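Local coordinates for protein putative oxidoreductase (Bacteroides fragilis NCTC 9343, PDB 3FHL) that is a putative oxidoreductase of the Gfo/Idh/MocA family that probably binds a nicotinamide adenine dinucleotide cofactor through its Rossmann-fold domain, at residues C[8-13]-C[19-24]; C[262-267]-C[274-279]. One frame throughout, in Å; residues are numbered along the deposited sequence.

Contact 1: C[8-13]-C[19-24]; sequences TGLAAF and VFHAPF
Leu10, the last residue of strand 6-10, reaches across to helix 15-27 and touches His21 and Ala22. Its CB leaves the strand toward the helix. With CG anti to the backbone N (chi1 -175°), the branch point lies nearer the helix, where its two methyls can reach it. There the side chain forks. CD1 meets CB of His21 at 3.8 Å, and the two side chains cross at about a right angle. CD2 goes to the next residue of the helix and lies 3.9 Å from CB of Ala22. The same methyl of Ala22 has a second neighbour, Phe13. CE1 of the Phe13 ring comes within 3.9 Å of Ala22 CB, which sits at the ring edge, near the ring plane. Ala22 CB thus meets both an aliphatic branch and an aromatic edge.

The contact is apolar and mostly buried. His21 meets it mainly through CB, with the imidazole lying obliquely to Leu10 CD1. The imidazole has its polar partners elsewhere: ND1 is hydrogen-bonded to Tyr311 OH and NE2 to Glu95 OE2, so both ring nitrogens are satisfied. Leu10 also packs on Val70 of the neighbouring strand 68-71.

Strand, turn and helix are the first part of the beta-alpha-beta unit 6-10, 15-27, 31-37. This strand-to-helix packing belongs to the Rossmann fold, which in this family probably binds a dinucleotide.

Contact 2: C[262-267]-C[274-279]; sequences EAALLA and PNWGEE
Trp276 reaches from its loop to helix 261-266 and meets Leu265 and Ala264 with the six-membered part of its indole. The Trp276 and Leu265 side chains cross at about a right angle. Leu265 comes to the indole at its edge: CG lies near the ring plane, 3.7 Å from Trp276 CZ2. Leu265 CD2 is equally near Trp276 CZ2, while Leu265 CD1 is farther, 4.2 Å from Trp276 CZ2. Ala264 makes the second approach, one residue earlier on the helix. Its CB points toward the loop and meets the indole obliquely, 3.7 Å from Trp276 CH2 and 4.0 Å from Trp276 CZ3. The six-membered ring therefore touches two successive helix residues.

A chi1 of -176°, with CG opposite the backbone N, helps to carry the indole of Trp276 out from the loop to the helix. The backbone at Trp276 belongs to a type II turn from Asn275 to Glu278, closed by a bond from Glu278 N to Asn275 O. Gly277 takes the third position of that turn with a positive phi of 79°.

All the touching atoms across this contact are carbons, so dispersion and the burial of apolar surface hold it. The polar edge of the indole is served separately: Trp276 NE1 is hydrogen-bonded to Gln261 OE1, at the start of the same helix. That bond probably helps to fix the rotation of the ring, which the carbon contacts alone would direct less strictly.

Contact 1 comes first along the chain and closes before contact 2 opens. Contact 1 lies in the NAD-binding Rossmann range, contact 2 in the C-terminal alpha/beta range. Their centres are about 17 Å apart, yet they touch where helix 15-27 meets helix 261-266. Leu265 CD1 packs 3.4 Å from Val19 O and 3.7 Å from Phe24 CE2. Leu266 CD2 lies 3.7 Å from Val19 CG2, and Phe20 CZ lies against Glu262. Helix 15-27 thus packs on the parallel sheet through one side and on helix 261-266 through others of its residues. Leu265 links the Trp276 loop to this interface, which joins the two family regions.

Contact 1: C[8-13]-C[19-24]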
ATOM      1  N   THR C   8     -37.290 -20.686   9.956  1.00 34.11           N
ATOM      2  CA  THR C   8     -36.351 -20.474   8.859  1.00 34.35           C
ATOM      3  C   THR C   8     -36.134 -21.707   7.999  1.00 32.17           C
ATOM      4  O   THR C   8     -35.945 -22.821   8.518  1.00 34.30           O
ATOM      5  CB  THR C   8     -34.993 -19.955   9.384  1.00 28.84           C
ATOM      6  OG1 THR C   8     -35.224 -18.869  10.287  1.00 31.75           O
ATOM      7  CG2 THR C   8     -34.092 -19.476   8.236  1.00 28.33           C
ATOM      8  N   GLY C   9     -36.175 -21.481   6.685  1.00 32.31           N
ATOM      9  CA  GLY C   9     -35.808 -22.480   5.689  1.00 34.97           C
ATOM     10  C   GLY C   9     -34.436 -22.187   5.084  1.00 37.33           C
ATOM     11  O   GLY C   9     -34.169 -21.072   4.633  1.00 35.27           O
ATOM     12  N   LEU C  10     -33.570 -23.193   5.081  1.00 33.83           N
ATOM     13  CA  LEU C  10     -32.218 -23.067   4.528  1.00 32.70           C
ATOM     14  C   LEU C  10     -32.174 -23.762   3.170  1.00 34.69           C
ATOM     15  O   LEU C  10     -32.474 -24.953   3.071  1.00 33.16           O
ATOM     16  CB  LEU C  10     -31.192 -23.664   5.506  1.00 36.64           C
ATOM     17  CG  LEU C  10     -29.684 -23.543   5.201  1.00 35.10           C
ATOM     18  CD1 LEU C  10     -29.255 -22.093   4.975  1.00 29.14           C
ATOM     19  CD2 LEU C  10     -28.842 -24.207   6.294  1.00 33.64           C
ATOM     20  N   ALA C  11     -31.804 -23.012   2.130  1.00 30.87           N
ATOM     21  CA  ALA C  11     -31.908 -23.492   0.742  1.00 34.98           C
ATOM     22  C   ALA C  11     -30.869 -24.541   0.332  1.00 36.40           C
ATOM     23  O   ALA C  11     -31.071 -25.244  -0.652  1.00 41.03           O
ATOM     24  CB  ALA C  11     -31.893 -22.319  -0.233  1.00 30.84           C
ATOM     25  N   ALA C  12     -29.772 -24.658   1.083  1.00 39.41           N
ATOM     26  CA  ALA C  12     -28.730 -25.656   0.775  1.00 35.49           C
ATOM     27  C   ALA C  12     -27.903 -26.056   1.996  1.00 35.25           C
ATOM     28  O   ALA C  12     -27.655 -25.243   2.895  1.00 37.22           O
ATOM     29  CB  ALA C  12     -27.813 -25.152  -0.357  1.00 35.94           C
ATOM     30  N   PHE C  13     -27.477 -27.313   2.031  1.00 35.56           N
ATOM     31  CA  PHE C  13     -26.579 -27.762   3.087  1.00 39.15           C
ATOM     32  C   PHE C  13     -25.191 -28.112   2.523  1.00 42.00           C
ATOM     33  O   PHE C  13     -24.564 -29.097   2.927  1.00 43.98           O
ATOM     34  CB  PHE C  13     -27.199 -28.928   3.867  1.00 37.66           C
ATOM     35  CG  PHE C  13     -26.675 -29.076   5.275  1.00 37.51           C
ATOM     36  CD1 PHE C  13     -26.922 -28.095   6.234  1.00 38.52           C
ATOM     37  CD2 PHE C  13     -25.965 -30.218   5.648  1.00 39.47           C
ATOM     38  CE1 PHE C  13     -26.454 -28.241   7.546  1.00 40.12           C
ATOM     39  CE2 PHE C  13     -25.484 -30.373   6.948  1.00 38.43           C
ATOM     40  CZ  PHE C  13     -25.735 -29.380   7.903  1.00 43.70           C
ATOM     41  N   VAL C  19     -21.365 -23.956   7.399  1.00 34.42           N
ATOM     42  CA  VAL C  19     -20.355 -23.099   8.050  1.00 32.30           C
ATOM     43  C   VAL C  19     -20.962 -21.798   8.572  1.00 32.43           C
ATOM     44  O   VAL C  19     -20.818 -21.468   9.744  1.00 33.98           O
ATOM     45  CB  VAL C  19     -19.129 -22.835   7.095  1.00 33.66           C
ATOM     46  CG1 VAL C  19     -18.186 -21.775   7.645  1.00 27.31           C
ATOM     47  CG2 VAL C  19     -18.357 -24.125   6.878  1.00 32.64           C
ATOM     48  N   PHE C  20     -21.667 -21.079   7.705  1.00 31.60           N
ATOM     49  CA  PHE C  20     -22.090 -19.709   8.014  1.00 30.44           C
ATOM     50  C   PHE C  20     -23.519 -19.546   8.527  1.00 35.56           C
ATOM     51  O   PHE C  20     -23.823 -18.559   9.210  1.00 37.00           O
ATOM     52  CB  PHE C  20     -21.902 -18.818   6.774  1.00 31.09           C
ATOM     53  CG  PHE C  20     -20.464 -18.666   6.353  1.00 29.08           C
ATOM     54  CD1 PHE C  20     -19.564 -17.956   7.149  1.00 32.76           C
ATOM     55  CD2 PHE C  20     -20.007 -19.243   5.176  1.00 39.76           C
ATOM     56  CE1 PHE C  20     -18.229 -17.822   6.776  1.00 39.94           C
ATOM     57  CE2 PHE C  20     -18.680 -19.113   4.790  1.00 40.74           C
ATOM     58  CZ  PHE C  20     -17.787 -18.399   5.595  1.00 39.66           C
ATOM     59  N   HIS C  21     -24.398 -20.485   8.182  1.00 34.77           N
ATOM     60  CA  HIS C  21     -25.824 -20.287   8.413  1.00 34.78           C
ATOM     61  C   HIS C  21     -26.436 -21.204   9.463  1.00 30.87           C
ATOM     62  O   HIS C  21     -26.856 -20.730  10.512  1.00 32.03           O
ATOM     63  CB  HIS C  21     -26.577 -20.375   7.092  1.00 32.95           C
ATOM     64  CG  HIS C  21     -26.096 -19.386   6.086  1.00 33.18           C
ATOM     65  ND1 HIS C  21     -26.153 -18.025   6.301  1.00 27.99           N
ATOM     66  CD2 HIS C  21     -25.513 -19.556   4.880  1.00 30.84           C
ATOM     67  CE1 HIS C  21     -25.644 -17.399   5.255  1.00 31.39           C
ATOM     68  NE2 HIS C  21     -25.246 -18.305   4.382  1.00 34.78           N
ATOM     69  N   ALA C  22     -26.474 -22.502   9.181  1.00 31.15           N
ATOM     70  CA  ALA C  22     -27.000 -23.487  10.150  1.00 30.39           C
ATOM     71  C   ALA C  22     -26.461 -23.405  11.591  1.00 35.44           C
ATOM     72  O   ALA C  22     -27.258 -23.484  12.523  1.00 35.56           O
ATOM     73  CB  ALA C  22     -26.911 -24.908   9.598  1.00 28.55           C
ATOM     74  N   PRO C  23     -25.127 -23.231  11.795  1.00 36.86           N
ATOM     75  CA  PRO C  23     -24.665 -23.091  13.180  1.00 34.41           C
ATOM     76  C   PRO C  23     -25.256 -21.911  13.962  1.00 33.31           C
ATOM     77  O   PRO C  23     -25.393 -22.012  15.179  1.00 33.85           O
ATOM     78  CB  PRO C  23     -23.146 -22.906  13.016  1.00 33.77           C
ATOM     79  CG  PRO C  23     -22.844 -23.601  11.781  1.00 34.58           C
ATOM     80  CD  PRO C  23     -23.970 -23.227  10.877  1.00 38.67           C
ATOM     81  N   PHE C  24     -25.608 -20.828  13.266  1.00 30.46           N
ATOM     82  CA  PHE C  24     -26.152 -19.618  13.899  1.00 30.57           C
ATOM     83  C   PHE C  24     -27.684 -19.555  13.963  1.00 31.46           C
ATOM     84  O   PHE C  24     -28.241 -19.151  14.982  1.00 29.20           O
ATOM     85  CB  PHE C  24     -25.569 -18.363  13.242  1.00 29.68           C
ATOM     86  CG  PHE C  24     -24.086 -18.254  13.420  1.00 31.42           C
ATOM     87  CD1 PHE C  24     -23.554 -17.874  14.652  1.00 33.91           C
ATOM     88  CD2 PHE C  24     -23.219 -18.617  12.393  1.00 34.49           C
ATOM     89  CE1 PHE C  24     -22.174 -17.791  14.840  1.00 35.99           C
ATOM     90  CE2 PHE C  24     -21.835 -18.547  12.572  1.00 33.11           C
ATOM     91  CZ  PHE C  24     -21.313 -18.143  13.804  1.00 28.14           C
TER

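Contact 2: C[262-267]-C[274-279]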
ATOM      1  N   GLU C 262     -14.195 -18.563  10.669  1.00 27.76           N
ATOM      2  CA  GLU C 262     -14.478 -19.452   9.542  1.00 31.69           C
ATOM      3  C   GLU C 262     -13.739 -20.791   9.660  1.00 30.54           C
ATOM      4  O   GLU C 262     -14.318 -21.846   9.379  1.00 33.35           O
ATOM      5  CB  GLU C 262     -14.168 -18.768   8.205  1.00 32.89           C
ATOM      6  CG  GLU C 262     -14.522 -19.623   6.988  1.00 40.52           C
ATOM      7  CD  GLU C 262     -14.193 -18.965   5.652  1.00 45.53           C
ATOM      8  OE1 GLU C 262     -13.870 -17.759   5.621  1.00 48.73           O
ATOM      9  OE2 GLU C 262     -14.266 -19.672   4.623  1.00 55.13           O
ATOM     10  N   ALA C 263     -12.485 -20.749  10.103  1.00 32.48           N
ATOM     11  CA  ALA C 263     -11.731 -21.979  10.378  1.00 33.85           C
ATOM     12  C   ALA C 263     -12.373 -22.833  11.487  1.00 34.14           C
ATOM     13  O   ALA C 263     -12.470 -24.055  11.353  1.00 34.04           O
ATOM     14  CB  ALA C 263     -10.271 -21.665  10.722  1.00 35.94           C
ATOM     15  N   ALA C 264     -12.803 -22.192  12.572  1.00 28.57           N
ATOM     16  CA  ALA C 264     -13.435 -22.912  13.676  1.00 31.33           C
ATOM     17  C   ALA C 264     -14.744 -23.527  13.217  1.00 33.18           C
ATOM     18  O   ALA C 264     -15.020 -24.701  13.495  1.00 37.28           O
ATOM     19  CB  ALA C 264     -13.650 -21.996  14.871  1.00 30.04           C
ATOM     20  N   LEU C 265     -15.524 -22.752  12.470  1.00 31.17           N
ATOM     21  CA  LEU C 265     -16.790 -23.240  11.936  1.00 33.21           C
ATOM     22  C   LEU C 265     -16.621 -24.362  10.916  1.00 33.40           C
ATOM     23  O   LEU C 265     -17.428 -25.285  10.889  1.00 34.78           O
ATOM     24  CB  LEU C 265     -17.599 -22.099  11.336  1.00 30.70           C
ATOM     25  CG  LEU C 265     -18.133 -21.047  12.308  1.00 31.02           C
ATOM     26  CD1 LEU C 265     -18.485 -19.783  11.527  1.00 25.66           C
ATOM     27  CD2 LEU C 265     -19.337 -21.553  13.141  1.00 29.73           C
ATOM     28  N   LEU C 266     -15.574 -24.278  10.088  1.00 34.59           N
ATOM     29  CA  LEU C 266     -15.244 -25.325   9.115  1.00 36.34           C
ATOM     30  C   LEU C 266     -14.853 -26.616   9.846  1.00 35.05           C
ATOM     31  O   LEU C 266     -15.180 -27.711   9.396  1.00 41.46           O
ATOM     32  CB  LEU C 266     -14.095 -24.864   8.204  1.00 40.59           C
ATOM     33  CG  LEU C 266     -13.840 -25.353   6.762  1.00 49.89           C
ATOM     34  CD1 LEU C 266     -13.462 -26.840   6.653  1.00 61.97           C
ATOM     35  CD2 LEU C 266     -14.982 -25.020   5.806  1.00 53.87           C
ATOM     36  N   ALA C 267     -14.176 -26.470  10.986  1.00 33.03           N
ATOM     37  CA  ALA C 267     -13.799 -27.603  11.831  1.00 37.38           C
ATOM     38  C   ALA C 267     -14.989 -28.206  12.576  1.00 39.62           C
ATOM     39  O   ALA C 267     -14.858 -29.268  13.189  1.00 40.13           O
ATOM     40  CB  ALA C 267     -12.729 -27.183  12.830  1.00 32.58           C
ATOM     41  N   PRO C 274     -18.963 -18.677  25.470  1.00 35.87           N
ATOM     42  CA  PRO C 274     -18.537 -17.351  25.928  1.00 37.65           C
ATOM     43  C   PRO C 274     -17.313 -16.741  25.233  1.00 38.50           C
ATOM     44  O   PRO C 274     -17.276 -15.521  25.037  1.00 32.22           O
ATOM     45  CB  PRO C 274     -18.222 -17.588  27.409  1.00 40.47           C
ATOM     46  CG  PRO C 274     -19.165 -18.661  27.799  1.00 33.29           C
ATOM     47  CD  PRO C 274     -19.188 -19.583  26.621  1.00 38.97           C
ATOM     48  N   ASN C 275     -16.323 -17.560  24.875  1.00 33.18           N
ATOM     49  CA  ASN C 275     -15.099 -17.035  24.247  1.00 33.42           C
ATOM     50  C   ASN C 275     -15.135 -17.006  22.709  1.00 31.37           C
ATOM     51  O   ASN C 275     -14.097 -16.829  22.072  1.00 34.98           O
ATOM     52  CB  ASN C 275     -13.847 -17.781  24.765  1.00 32.82           C
ATOM     53  CG  ASN C 275     -13.699 -19.175  24.168  1.00 37.20           C
ATOM     54  OD1 ASN C 275     -14.475 -19.577  23.304  1.00 29.45           O
ATOM     55  ND2 ASN C 275     -12.686 -19.916  24.622  1.00 41.56           N
ATOM     56  N   TRP C 276     -16.317 -17.200  22.115  1.00 28.59           N
ATOM     57  CA  TRP C 276     -16.435 -17.252  20.659  1.00 31.82           C
ATOM     58  C   TRP C 276     -15.988 -15.946  19.982  1.00 28.95           C
ATOM     59  O   TRP C 276     -16.391 -14.866  20.399  1.00 28.67           O
ATOM     60  CB  TRP C 276     -17.861 -17.564  20.228  1.00 28.95           C
ATOM     61  CG  TRP C 276     -17.956 -17.698  18.758  1.00 29.89           C
ATOM     62  CD1 TRP C 276     -18.400 -16.759  17.874  1.00 25.17           C
ATOM     63  CD2 TRP C 276     -17.545 -18.834  17.974  1.00 26.78           C
ATOM     64  NE1 TRP C 276     -18.299 -17.246  16.584  1.00 28.62           N
ATOM     65  CE2 TRP C 276     -17.779 -18.514  16.624  1.00 24.89           C
ATOM     66  CE3 TRP C 276     -16.992 -20.082  18.291  1.00 27.99           C
ATOM     67  CZ2 TRP C 276     -17.497 -19.406  15.581  1.00 26.83           C
ATOM     68  CZ3 TRP C 276     -16.717 -20.968  17.260  1.00 28.60           C
ATOM     69  CH2 TRP C 276     -16.979 -20.630  15.924  1.00 28.08           C
ATOM     70  N   GLY C 277     -15.154 -16.075  18.951  1.00 34.88           N
ATOM     71  CA  GLY C 277     -14.654 -14.923  18.185  1.00 34.50           C
ATOM     72  C   GLY C 277     -13.515 -14.160  18.845  1.00 35.06           C
ATOM     73  O   GLY C 277     -12.992 -13.191  18.275  1.00 32.41           O
ATOM     74  N   GLU C 278     -13.122 -14.585  20.047  1.00 30.63           N
ATOM     75  CA  GLU C 278     -12.050 -13.902  20.770  1.00 34.06           C
ATOM     76  C   GLU C 278     -10.692 -14.123  20.107  1.00 32.37           C
ATOM     77  O   GLU C 278     -10.442 -15.174  19.486  1.00 30.80           O
ATOM     78  CB  GLU C 278     -12.000 -14.317  22.249  1.00 33.35           C
ATOM     79  CG  GLU C 278     -13.125 -13.736  23.108  1.00 38.54           C
ATOM     80  CD  GLU C 278     -12.963 -14.018  24.607  1.00 43.05           C
ATOM     81  OE1 GLU C 278     -12.057 -14.793  24.997  1.00 51.91           O
ATOM     82  OE2 GLU C 278     -13.757 -13.461  25.392  1.00 50.06           O
ATOM     83  N   GLU C 279      -9.829 -13.116  20.247  1.00 32.81           N
ATOM     84  CA  GLU C 279      -8.452 -13.184  19.776  1.00 35.33           C
ATOM     85  C   GLU C 279      -7.497 -13.121  20.949  1.00 37.05           C
ATOM     86  O   GLU C 279      -7.820 -12.556  21.998  1.00 35.94           O
ATOM     87  CB  GLU C 279      -8.144 -12.012  18.837  1.00 34.48           C
ATOM     88  CG  GLU C 279      -8.964 -11.985  17.567  1.00 36.66           C
ATOM     89  CD  GLU C 279      -8.631 -10.800  16.682  1.00 38.25           C
ATOM     90  OE1 GLU C 279      -8.753  -9.635  17.146  1.00 40.41           O
ATOM     91  OE2 GLU C 279      -8.273 -11.043  15.516  1.00 42.64           O
TER